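PDB 6I5O: SPbeta prophage-derived uncharacterized protein YomS from Bacillus subtilis, which is of unknown function, belongs to the lytic cassette of the SPbeta prophage and assembles as five copies of a beta-rich chain. Local coordinates for residues I12-S17 / V35-E40; E22-P27 / F101-V106; S51-F56 / S81-N86. One frame throughout, in Å; residues are numbered along the deposited sequence.

Interaction 1 lies at the surface on one side of the chain's centre, and interactions 2 and 3 lie together on the other. All three reach the same antiparallel sheet. Interaction 1 is held by one histidine-carboxylate hydrogen bond beside a phenylalanine, where neighbouring subunits also join in. Interaction 2 is another surface contact, but it has no direct hydrogen bond and relies on valine, alanine and proline packing with a bridging water. Interaction 3 is partly buried and combines strand pairing with an arginine grip. Interactions 2 and 3 meet because strands 98-107 and 51-59 are neighbours. Their centres are about 9 Å apart; that of interaction 1 is about 24 to 25 Å from both.

Interaction 1 of 3, residues I12-S17 / V35-E40; sequences IPDKTS and VGHFRE
Asp14 and His37 form the polar centre of this contact. His37 NE2 donates to Asp14 OD2 at 2.7 Å, with an N-H...O angle of 152°. The oxygen lies at the edge of the imidazole, close to its plane, and accepts through its anti lone pair. The carboxylate is turned 59° from the imidazole. Phe38 lies beside this pair. Its CZ is 3.4 Å from Asp14 OD2 and 3.7 Å from Thr16 CG2, so the aromatic tip fits between the acid and the threonine methyl. His37 CD2 sits over the centre of one face of Phe38, 3.7 Å above its plane, with the imidazole tilted against that ring. The acid would be expected to polarise the imidazole N-H.

Asp14 CG stands anti to the backbone N (chi1 -168°), on a bond that points toward the 35-40 loop. His37 and Phe38 are the last two residues of a type II' turn that starts at Val35 and is closed by Phe38 N to Val35 O at 3.1 Å.

Further out, Lys15 turns away and bonds Gly36 O and Phe38 O of the third subunit. Lys15 of the second subunit does the same to this loop. The contact joins strand 8-19 to the loop between strands 33-34 and 40-46. Strand 110-117 pairs with strand 8-19, and its Val116 packs on both Thr16 and Phe38.

Interaction 2 of 3, residues E22-P27 / F101-V106; sequences EAATSP and FEVVSV
Val106 and Val103 point toward residues 24-27 and carry the close part of this contact. Val106 CG1 presses on the backbone around the Thr25-Ser26 peptide and comes within 3.4 Å of Thr25 C. This methyl sits between the backbone N and carbonyl carbon of its own residue (chi1 58°). The other methyl, CG2, lies near Ala24 O.

Pro27 packs from the far end of the loop. Its CA makes a C-H...O contact with Val103 O at 3.2 Å, although the angle at the hydrogen is only 123°. Its ring carbon CG lies 3.4 Å from Val104 O. The proline therefore meets the strand mainly through carbonyl oxygens. Val103 CG1 approaches Ser26 O at 4.0 Å. The branch CG2 lies 4.0 Å from Ala24 CB in the conformer given; Ala24 is modelled in two, so this touch is less certain.

The other side is looser. The CB bonds of Thr25 and Ser26 point away from the strand, and both residues are exposed. Pro27 is exposed too, although it lies close to the strand. Water 1 joins the two backbones here. It donates to Thr25 O at 3.0 Å and to Val106 O at 3.0 Å.

Val104 and Ser105 both face Glu53 in a classic beta bulge within the antiparallel pairing of strands 98-107 and 51-59. Val110 of strand 110-117 packs on both Ala24 and Val103. Val103 also bonds through its backbone to Ser28, just beyond Pro27.

No direct hydrogen bond joins the two segments. Between them the contact is mainly van der Waals, with a poorly directed C-H...O contact and one bridging water. The neighbouring Val103-Ser28 backbone bond adds a directional link.

Interaction 3 of 3, residues S51-F56 / S81-N86; sequences SREIKF and STLNTN
A bent side chain brings Arg52 to Leu83 and Thr85. CG lies between its backbone N and carbonyl carbon (chi1 79°), and the chain is bent at chi2 and chi3. NH2 donates to Leu83 O, near the guanidinium plane, at 2.8 Å with an N-H...O angle of 160°. Thr85 crosses at about a right angle. Its CB lies over one face, 3.7 Å above the plane and offset toward the rim. Ser49 OG takes the NE hydrogen bond. Water 2 also donates to Leu83 O at 2.8 Å and accepts from Arg52 N, so two donors grip that carbonyl.

Strands 51-59 and 81-82 pair antiparallel here. Ile54 and Thr82 are a hydrogen-bonded pair, with Ile54 N to Thr82 O and Thr82 N to Ile54 O both at 2.9 Å. Lys55 and Ser81 form the following non-hydrogen-bonded pair. An ST turn follows: Thr82 OG1 accepts from Asn84 N at 3.0 Å and also bonds Glu87 OE1.

Ser81 N lies over one face of Phe56, 3.5 Å above the plane and offset toward the rim. The ring also meets Trp89, Phe91 and Phe101. Glu53 CB and Leu83 CD2 touch at 3.7 Å, side by side.

Interaction 1 of 3, residues I12-S17 / V35-E40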
# COMPACT_ATOMS: atom_id res chain seq x y z
N ILE A 12 10.10 10.39 -9.16
CA ILE A 12 8.94 11.24 -8.82
C ILE A 12 7.80 10.86 -9.76
O ILE A 12 8.03 10.35 -10.86
CB ILE A 12 9.31 12.73 -9.00
CG1 ILE A 12 9.63 13.08 -10.45
CG2 ILE A 12 10.46 13.10 -8.06
CD1 ILE A 12 9.76 14.59 -10.71
N PRO A 13 6.57 11.06 -9.31
CA PRO A 13 5.42 10.75 -10.16
C PRO A 13 5.23 11.81 -11.22
O PRO A 13 5.63 12.97 -11.06
CB PRO A 13 4.24 10.81 -9.19
CG PRO A 13 4.69 11.78 -8.13
CD PRO A 13 6.15 11.56 -7.98
N ASP A 14 4.49 11.42 -12.25
CA ASP A 14 3.79 12.37 -13.15
C ASP A 14 2.53 12.81 -12.45
O ASP A 14 1.88 11.96 -11.87
CB ASP A 14 3.54 11.71 -14.51
CG ASP A 14 3.09 12.71 -15.56
OD1 ASP A 14 3.58 13.86 -15.54
OD2 ASP A 14 2.25 12.32 -16.40
N LYS A 15 2.14 14.07 -12.63
CA LYS A 15 0.84 14.54 -12.14
C LYS A 15 0.24 15.47 -13.18
O LYS A 15 0.99 16.18 -13.90
CB LYS A 15 0.95 15.32 -10.82
CG LYS A 15 1.58 14.51 -9.69
CD LYS A 15 1.54 15.31 -8.38
CE LYS A 15 2.12 14.61 -7.19
NZ LYS A 15 2.04 15.46 -5.99
N THR A 16 -1.07 15.51 -13.21
CA THR A 16 -1.78 16.59 -13.94
C THR A 16 -3.08 16.88 -13.22
O THR A 16 -3.51 16.19 -12.32
CB THR A 16 -1.90 16.26 -15.44
OG1 THR A 16 -2.14 17.53 -16.08
CG2 THR A 16 -2.96 15.24 -15.70
N SER A 17 -3.70 17.98 -13.65
CA SER A 17 -5.00 18.46 -13.12
C SER A 17 -6.05 18.26 -14.20
O SER A 17 -5.72 18.17 -15.39
CB SER A 17 -4.89 19.89 -12.70
OG SER A 17 -3.92 20.05 -11.68
N VAL A 35 -7.94 7.88 -18.19
CA VAL A 35 -6.94 7.57 -17.15
C VAL A 35 -5.54 7.53 -17.73
O VAL A 35 -4.61 7.98 -17.06
CB VAL A 35 -7.37 6.28 -16.45
CG1 VAL A 35 -6.24 5.82 -15.53
CG2 VAL A 35 -8.66 6.49 -15.65
N GLY A 36 -5.36 6.95 -18.92
CA GLY A 36 -4.03 6.92 -19.52
C GLY A 36 -3.03 6.19 -18.63
O GLY A 36 -3.32 5.01 -18.32
N HIS A 37 -1.92 6.83 -18.30
CA HIS A 37 -0.89 6.17 -17.50
C HIS A 37 -1.04 6.42 -16.02
O HIS A 37 -0.13 6.02 -15.26
CB HIS A 37 0.49 6.51 -18.04
CG HIS A 37 0.90 7.93 -17.92
ND1 HIS A 37 1.57 8.54 -18.96
CD2 HIS A 37 0.80 8.81 -16.89
CE1 HIS A 37 1.91 9.76 -18.57
NE2 HIS A 37 1.40 9.97 -17.32
N PHE A 38 -2.09 7.05 -15.53
CA PHE A 38 -2.19 7.44 -14.12
C PHE A 38 -2.69 6.27 -13.27
O PHE A 38 -3.26 5.28 -13.75
CB PHE A 38 -3.05 8.69 -13.99
CG PHE A 38 -2.37 9.90 -14.58
CD1 PHE A 38 -1.32 10.52 -13.92
CD2 PHE A 38 -2.74 10.42 -15.81
CE1 PHE A 38 -0.64 11.56 -14.51
CE2 PHE A 38 -2.05 11.46 -16.40
CZ PHE A 38 -1.04 12.09 -15.71
N ARG A 39 -2.40 6.38 -11.98
CA ARG A 39 -2.78 5.33 -11.00
C ARG A 39 -3.81 5.81 -9.99
O ARG A 39 -4.60 4.99 -9.53
CB ARG A 39 -1.57 4.84 -10.20
CG ARG A 39 -0.43 4.20 -11.00
CD ARG A 39 0.75 3.97 -10.03
NE ARG A 39 1.98 3.46 -10.60
CZ ARG A 39 2.24 2.16 -10.72
NH1 ARG A 39 1.30 1.30 -10.47
NH2 ARG A 39 3.41 1.73 -11.13
N GLU A 40 -3.72 7.06 -9.56
CA GLU A 40 -4.54 7.57 -8.44
C GLU A 40 -5.17 8.90 -8.86
O GLU A 40 -4.59 9.64 -9.62
CB GLU A 40 -3.67 7.79 -7.18
CG GLU A 40 -2.94 6.55 -6.68
CD GLU A 40 -1.96 6.83 -5.55
OE1 GLU A 40 -1.09 7.82 -5.61
OE2 GLU A 40 -2.02 5.95 -4.64

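Interaction 2 of 3, residues E22-P27 / F101-V106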
# COMPACT_ATOMS: atom_id res chain seq x y z
N GLU A 22 -16.56 22.83 -14.26
CA GLU A 22 -16.14 24.22 -14.03
C GLU A 22 -17.43 24.94 -13.77
O GLU A 22 -18.14 25.21 -14.72
CB GLU A 22 -15.74 24.88 -15.32
CG GLU A 22 -15.06 26.20 -15.11
CD GLU A 22 -13.91 26.15 -16.09
OE1 GLU A 22 -13.00 25.29 -15.86
OE2 GLU A 22 -14.02 26.83 -17.14
N ALA A 23 -18.22 24.96 -13.09
CA ALA A 23 -19.09 25.78 -12.18
C ALA A 23 -20.49 25.37 -12.57
O ALA A 23 -21.23 26.16 -13.13
CB ALA A 23 -18.83 27.28 -12.30
N ALA A 24 -20.78 24.07 -12.30
CA ALA A 24 -22.06 23.44 -12.65
C ALA A 24 -23.18 24.09 -11.86
O ALA A 24 -23.05 24.15 -10.64
CB ALA A 24 -22.00 21.99 -12.37
N THR A 25 -24.25 24.54 -12.53
CA THR A 25 -25.44 25.09 -11.83
C THR A 25 -26.69 24.28 -12.18
O THR A 25 -27.77 24.65 -11.74
CB THR A 25 -25.60 26.56 -12.18
OG1 THR A 25 -25.84 26.65 -13.59
CG2 THR A 25 -24.42 27.42 -11.81
N SER A 26 -26.54 23.24 -12.97
CA SER A 26 -27.62 22.28 -13.27
C SER A 26 -27.02 20.91 -13.47
O SER A 26 -25.79 20.80 -13.63
CB SER A 26 -28.38 22.74 -14.52
OG SER A 26 -27.46 22.82 -15.61
N PRO A 27 -27.85 19.86 -13.48
CA PRO A 27 -27.31 18.51 -13.62
C PRO A 27 -26.54 18.32 -14.93
O PRO A 27 -26.95 18.78 -16.00
CB PRO A 27 -28.52 17.61 -13.48
CG PRO A 27 -29.55 18.44 -12.77
CD PRO A 27 -29.30 19.85 -13.25
N PHE A 101 -17.59 12.23 -12.86
CA PHE A 101 -18.20 12.70 -11.59
C PHE A 101 -19.46 13.45 -11.95
O PHE A 101 -19.34 14.62 -12.37
CB PHE A 101 -17.20 13.58 -10.84
CG PHE A 101 -16.10 12.73 -10.30
CD1 PHE A 101 -15.03 12.33 -11.11
CD2 PHE A 101 -16.22 12.13 -9.05
CE1 PHE A 101 -14.14 11.37 -10.68
CE2 PHE A 101 -15.31 11.20 -8.61
CZ PHE A 101 -14.29 10.81 -9.43
N GLU A 102 -20.59 12.79 -11.85
CA GLU A 102 -21.87 13.32 -12.35
C GLU A 102 -22.49 14.24 -11.29
O GLU A 102 -22.65 13.81 -10.12
CB GLU A 102 -22.84 12.18 -12.62
CG GLU A 102 -24.20 12.68 -13.11
CD GLU A 102 -25.13 11.60 -13.58
OE1 GLU A 102 -24.70 10.41 -13.62
OE2 GLU A 102 -26.20 11.96 -14.10
N VAL A 103 -22.86 15.46 -11.70
CA VAL A 103 -23.72 16.32 -10.87
C VAL A 103 -25.14 15.85 -11.12
O VAL A 103 -25.70 16.15 -12.20
CB VAL A 103 -23.51 17.81 -11.20
CG1 VAL A 103 -24.49 18.68 -10.44
CG2 VAL A 103 -22.07 18.22 -10.94
N VAL A 104 -25.69 15.11 -10.17
CA VAL A 104 -27.07 14.58 -10.27
C VAL A 104 -28.05 15.71 -9.98
O VAL A 104 -29.14 15.79 -10.61
CB VAL A 104 -27.25 13.42 -9.28
CG1 VAL A 104 -28.69 12.95 -9.19
CG2 VAL A 104 -26.36 12.28 -9.68
N SER A 105 -27.71 16.58 -9.03
CA SER A 105 -28.55 17.70 -8.62
C SER A 105 -27.66 18.77 -8.03
O SER A 105 -26.59 18.45 -7.49
CB SER A 105 -29.64 17.28 -7.65
OG SER A 105 -29.10 16.83 -6.45
N VAL A 106 -28.09 20.02 -8.10
CA VAL A 106 -27.34 21.13 -7.49
C VAL A 106 -28.29 22.32 -7.38
O VAL A 106 -29.08 22.56 -8.28
CB VAL A 106 -26.08 21.51 -8.31
CG1 VAL A 106 -26.41 21.90 -9.76
CG2 VAL A 106 -25.30 22.61 -7.59
O HOH W 1 -30.17 22.92 -11.10

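Interaction 3 of 3, residues S51-F56 / S81-N86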
# COMPACT_ATOMS: atom_id res chain seq x y z
N SER A 51 -26.90 23.12 -1.95
CA SER A 51 -27.13 21.65 -1.93
C SER A 51 -26.62 21.06 -3.23
O SER A 51 -26.55 21.76 -4.20
CB SER A 51 -28.54 21.25 -1.61
OG SER A 51 -29.39 21.73 -2.59
N ARG A 52 -26.23 19.79 -3.20
CA ARG A 52 -25.75 19.11 -4.41
C ARG A 52 -25.70 17.62 -4.15
O ARG A 52 -25.65 17.20 -2.97
CB ARG A 52 -24.39 19.65 -4.88
CG ARG A 52 -23.16 19.13 -4.11
CD ARG A 52 -23.24 19.38 -2.61
NE ARG A 52 -23.30 20.78 -2.23
CZ ARG A 52 -23.52 21.21 -1.02
NH1 ARG A 52 -23.53 22.51 -0.77
NH2 ARG A 52 -23.81 20.36 -0.03
N GLU A 53 -25.65 16.87 -5.22
CA GLU A 53 -25.41 15.41 -5.13
C GLU A 53 -24.48 15.07 -6.28
O GLU A 53 -24.80 15.33 -7.43
CB GLU A 53 -26.71 14.63 -5.24
CG GLU A 53 -26.56 13.16 -5.21
CD GLU A 53 -27.89 12.41 -5.36
OE1 GLU A 53 -28.97 13.06 -5.36
OE2 GLU A 53 -27.86 11.18 -5.57
N ILE A 54 -23.33 14.48 -5.93
CA ILE A 54 -22.29 14.07 -6.90
C ILE A 54 -22.22 12.54 -6.83
O ILE A 54 -22.06 12.03 -5.73
CB ILE A 54 -20.92 14.69 -6.57
CG1 ILE A 54 -21.01 16.19 -6.29
CG2 ILE A 54 -19.92 14.33 -7.63
CD1 ILE A 54 -21.50 17.02 -7.46
N LYS A 55 -22.34 11.88 -7.99
CA LYS A 55 -22.11 10.41 -8.03
C LYS A 55 -20.84 10.13 -8.79
O LYS A 55 -20.50 10.76 -9.78
CB LYS A 55 -23.28 9.71 -8.73
CG LYS A 55 -24.50 9.63 -7.83
CD LYS A 55 -25.58 8.80 -8.45
CE LYS A 55 -26.43 8.04 -7.45
NZ LYS A 55 -27.73 8.71 -7.38
N PHE A 56 -20.07 9.16 -8.26
CA PHE A 56 -18.72 8.84 -8.73
C PHE A 56 -18.80 7.63 -9.64
O PHE A 56 -19.42 6.63 -9.24
CB PHE A 56 -17.82 8.53 -7.56
CG PHE A 56 -17.85 9.45 -6.37
CD1 PHE A 56 -18.22 10.78 -6.48
CD2 PHE A 56 -17.48 8.98 -5.12
CE1 PHE A 56 -18.20 11.60 -5.37
CE2 PHE A 56 -17.48 9.80 -3.99
CZ PHE A 56 -17.86 11.10 -4.13
N SER A 81 -20.67 8.33 -3.62
CA SER A 81 -21.40 9.59 -3.90
C SER A 81 -21.21 10.50 -2.72
O SER A 81 -20.79 10.05 -1.66
CB SER A 81 -22.85 9.34 -4.17
OG SER A 81 -23.51 8.78 -3.03
N THR A 82 -21.62 11.76 -2.87
CA THR A 82 -21.63 12.66 -1.71
C THR A 82 -22.72 13.72 -1.89
O THR A 82 -23.03 14.12 -3.05
CB THR A 82 -20.27 13.33 -1.49
OG1 THR A 82 -20.37 14.08 -0.27
CG2 THR A 82 -19.84 14.25 -2.60
N LEU A 83 -23.25 14.15 -0.78
CA LEU A 83 -24.19 15.28 -0.69
C LEU A 83 -23.48 16.52 -0.17
O LEU A 83 -24.18 17.54 0.03
CB LEU A 83 -25.33 14.91 0.27
CG LEU A 83 -26.17 13.73 -0.19
CD1 LEU A 83 -27.22 13.37 0.80
CD2 LEU A 83 -26.78 14.00 -1.55
N ASN A 84 -22.18 16.45 0.07
CA ASN A 84 -21.46 17.55 0.73
C ASN A 84 -20.58 18.30 -0.27
O ASN A 84 -20.23 17.77 -1.31
CB ASN A 84 -20.61 17.03 1.89
CG ASN A 84 -21.47 16.45 2.98
OD1 ASN A 84 -21.10 15.40 3.50
ND2 ASN A 84 -22.54 17.08 3.35
N THR A 85 -20.19 19.50 0.11
CA THR A 85 -19.19 20.29 -0.61
C THR A 85 -17.95 20.36 0.29
O THR A 85 -18.01 19.96 1.48
CB THR A 85 -19.76 21.67 -1.00
OG1 THR A 85 -18.83 22.30 -1.90
CG2 THR A 85 -20.06 22.50 0.23
N ASN A 86 -16.89 20.93 -0.24
CA ASN A 86 -15.60 21.10 0.47
C ASN A 86 -15.08 19.73 0.93
O ASN A 86 -14.88 19.53 2.17
CB ASN A 86 -15.69 22.11 1.61
CG ASN A 86 -14.31 22.43 2.14
OD1 ASN A 86 -13.34 22.24 1.41
ND2 ASN A 86 -14.25 22.92 3.37
O HOH W 2 -26.69 18.63 -0.70